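Local coordinates for DNA repair protein rhp9/CRB2 (Schizosaccharomyces pombe, PDB 2FHD), which probably recognises methylated histone H4 through its tandem tudor domains, acting in DNA repair, at residues His80-Thr85 / Val106-Gly111. Numbering follows the deposited sequence.
Sequences HTVVKT and VILAHG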
loop_
_atom_site.group_PDB
_atom_site.type_symbol
_atom_site.label_atom_id
_atom_site.label_comp_id
_atom_site.label_asym_id
_atom_site.label_seq_id
_atom_site.Cartn_x
_atom_site.Cartn_y
_atom_site.Cartn_z
ATOM N N HIS A 80 28.253 -12.686 15.991
ATOM C CA HIS A 80 28.604 -12.098 17.266
ATOM C C HIS A 80 27.683 -12.646 18.322
ATOM O O HIS A 80 26.682 -13.117 17.983
ATOM C CB HIS A 80 28.434 -10.550 17.166
ATOM C CG HIS A 80 29.511 -9.896 16.370
ATOM N ND1 HIS A 80 30.554 -9.214 16.954
ATOM C CD2 HIS A 80 29.743 -9.862 15.034
ATOM C CE1 HIS A 80 31.358 -8.740 16.015
ATOM N NE2 HIS A 80 30.907 -9.144 14.841
ATOM N N THR A 81 27.986 -12.551 19.597
ATOM C CA THR A 81 27.009 -12.832 20.623
ATOM C C THR A 81 26.588 -11.479 21.268
ATOM O O THR A 81 27.350 -10.493 21.322
ATOM C CB THR A 81 27.525 -13.861 21.705
ATOM O OG1 THR A 81 28.711 -13.321 22.309
ATOM C CG2 THR A 81 27.976 -15.095 21.048
ATOM N N VAL A 82 25.356 -11.441 21.737
ATOM C CA VAL A 82 24.850 -10.327 22.358
ATOM C C VAL A 82 25.437 -10.210 23.755
ATOM O O VAL A 82 25.502 -11.154 24.557
ATOM C CB VAL A 82 23.316 -10.390 22.367
ATOM C CG1 VAL A 82 22.737 -9.269 23.246
ATOM C CG2 VAL A 82 22.744 -10.369 20.869
ATOM N N VAL A 83 25.908 -9.009 24.037
ATOM C CA VAL A 83 26.374 -8.715 25.383
ATOM C C VAL A 83 25.258 -8.025 26.143
ATOM O O VAL A 83 24.846 -8.567 27.105
ATOM C CB VAL A 83 27.745 -7.892 25.401
ATOM C CG1 VAL A 83 28.110 -7.566 26.877
ATOM C CG2 VAL A 83 28.850 -8.696 24.746
ATOM N N LYS A 84 24.723 -6.900 25.680
ATOM C CA LYS A 84 23.692 -6.135 26.406
ATOM C C LYS A 84 22.991 -5.189 25.461
ATOM O O LYS A 84 23.598 -4.669 24.550
ATOM C CB LYS A 84 24.333 -5.339 27.573
ATOM C CG LYS A 84 23.357 -4.453 28.411
ATOM C CD LYS A 84 23.852 -4.051 29.829
ATOM C CE LYS A 84 23.393 -5.094 30.918
ATOM N NZ LYS A 84 21.840 -5.033 31.101
ATOM N N THR A 85 21.704 -4.970 25.627
ATOM C CA THR A 85 20.998 -3.943 24.854
ATOM C C THR A 85 20.688 -2.800 25.859
ATOM O O THR A 85 20.539 -3.052 27.093
ATOM C CB THR A 85 19.644 -4.491 24.357
ATOM O OG1 THR A 85 19.000 -5.007 25.515
ATOM C CG2 THR A 85 19.789 -5.663 23.318
ATOM N N VAL A 106 22.894 -2.021 20.762
ATOM C CA VAL A 106 23.313 -3.296 21.290
ATOM C C VAL A 106 24.845 -3.431 21.281
ATOM O O VAL A 106 25.509 -3.037 20.320
ATOM C CB VAL A 106 22.597 -4.461 20.523
ATOM C CG1 VAL A 106 22.946 -4.419 19.084
ATOM C CG2 VAL A 106 22.919 -5.825 21.180
ATOM N N ILE A 107 25.381 -3.999 22.335
ATOM C CA ILE A 107 26.776 -4.413 22.377
ATOM C C ILE A 107 26.929 -5.934 22.010
ATOM O O ILE A 107 26.281 -6.833 22.595
ATOM C CB ILE A 107 27.368 -4.137 23.806
ATOM C CG1 ILE A 107 27.130 -2.703 24.247
ATOM C CG2 ILE A 107 28.874 -4.574 23.885
ATOM C CD1 ILE A 107 27.378 -2.536 25.828
ATOM N N LEU A 108 27.790 -6.179 21.029
ATOM C CA LEU A 108 28.075 -7.459 20.382
ATOM C C LEU A 108 29.522 -7.866 20.622
ATOM O O LEU A 108 30.393 -7.007 20.617
ATOM C CB LEU A 108 27.911 -7.279 18.906
ATOM C CG LEU A 108 26.476 -6.974 18.502
ATOM C CD1 LEU A 108 26.357 -6.900 16.980
ATOM C CD2 LEU A 108 25.518 -8.037 19.084
ATOM N N ALA A 109 29.784 -9.167 20.818
ATOM C CA ALA A 109 31.130 -9.701 21.071
ATOM C C ALA A 109 31.494 -10.728 20.041
ATOM O O ALA A 109 30.669 -11.514 19.563
ATOM C CB ALA A 109 31.219 -10.311 22.464
ATOM N N HIS A 110 32.744 -10.694 19.640
ATOM C CA HIS A 110 33.277 -11.714 18.757
ATOM C C HIS A 110 34.613 -12.022 19.312
ATOM O O HIS A 110 35.629 -11.388 18.999
ATOM C CB HIS A 110 33.368 -11.326 17.310
ATOM C CG HIS A 110 33.944 -12.401 16.455
ATOM N ND1 HIS A 110 33.185 -13.432 15.949
ATOM C CD2 HIS A 110 35.215 -12.615 16.014
ATOM C CE1 HIS A 110 33.963 -14.237 15.240
ATOM N NE2 HIS A 110 35.195 -13.759 15.261
ATOM N N GLY A 111 34.590 -13.070 20.116
ATOM C CA GLY A 111 35.641 -13.353 20.993
ATOM C C GLY A 111 35.246 -12.541 22.214
ATOM O O GLY A 111 34.063 -12.559 22.724
HETATM O O HOH W 1 31.617 -14.244 21.262
#
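Thr81 and Ala109 form an antiparallel hydrogen-bonded pair. Thr81 N donates to Ala109 O at 2.9 Å, and Ala109 N returns a bond to Thr81 O at 2.8 Å. Further on, Val83 and Lys84 together lie opposite Ile107 and make a classic beta bulge. Ile107 O takes Val83 N at 2.6 Å and, weakly, Lys84 N at 3.5 Å. Ile107 N bonds to Lys84 O, nearly straight at 171°.

The ring of His80 has CB of His110 over one face, a CH-pi contact 3.8 Å from the ring centroid. The edge of the His110 ring points toward the same His80 ring, with the planes at 52°. His110 ND1 is held by Lys79 O. An alanine in place of His80 would probably leave His110 CB without its aromatic partner and open a gap beside it.

Val82 CG2 meets Leu108 CD2 at 4.0 Å, and its CG1, anti to the backbone N, reaches Val106 CG2. Val83, whose CB points toward the partner strand at the bulge, brings CG2 against Ala109 CB at 3.7 Å.

Strands 80-86 and 105-110 are neighbours in the SH3-like sheet of the second tudor domain. Main-chain bonds fix their register up to the bulge, where one carbonyl serves two N-H groups unequally.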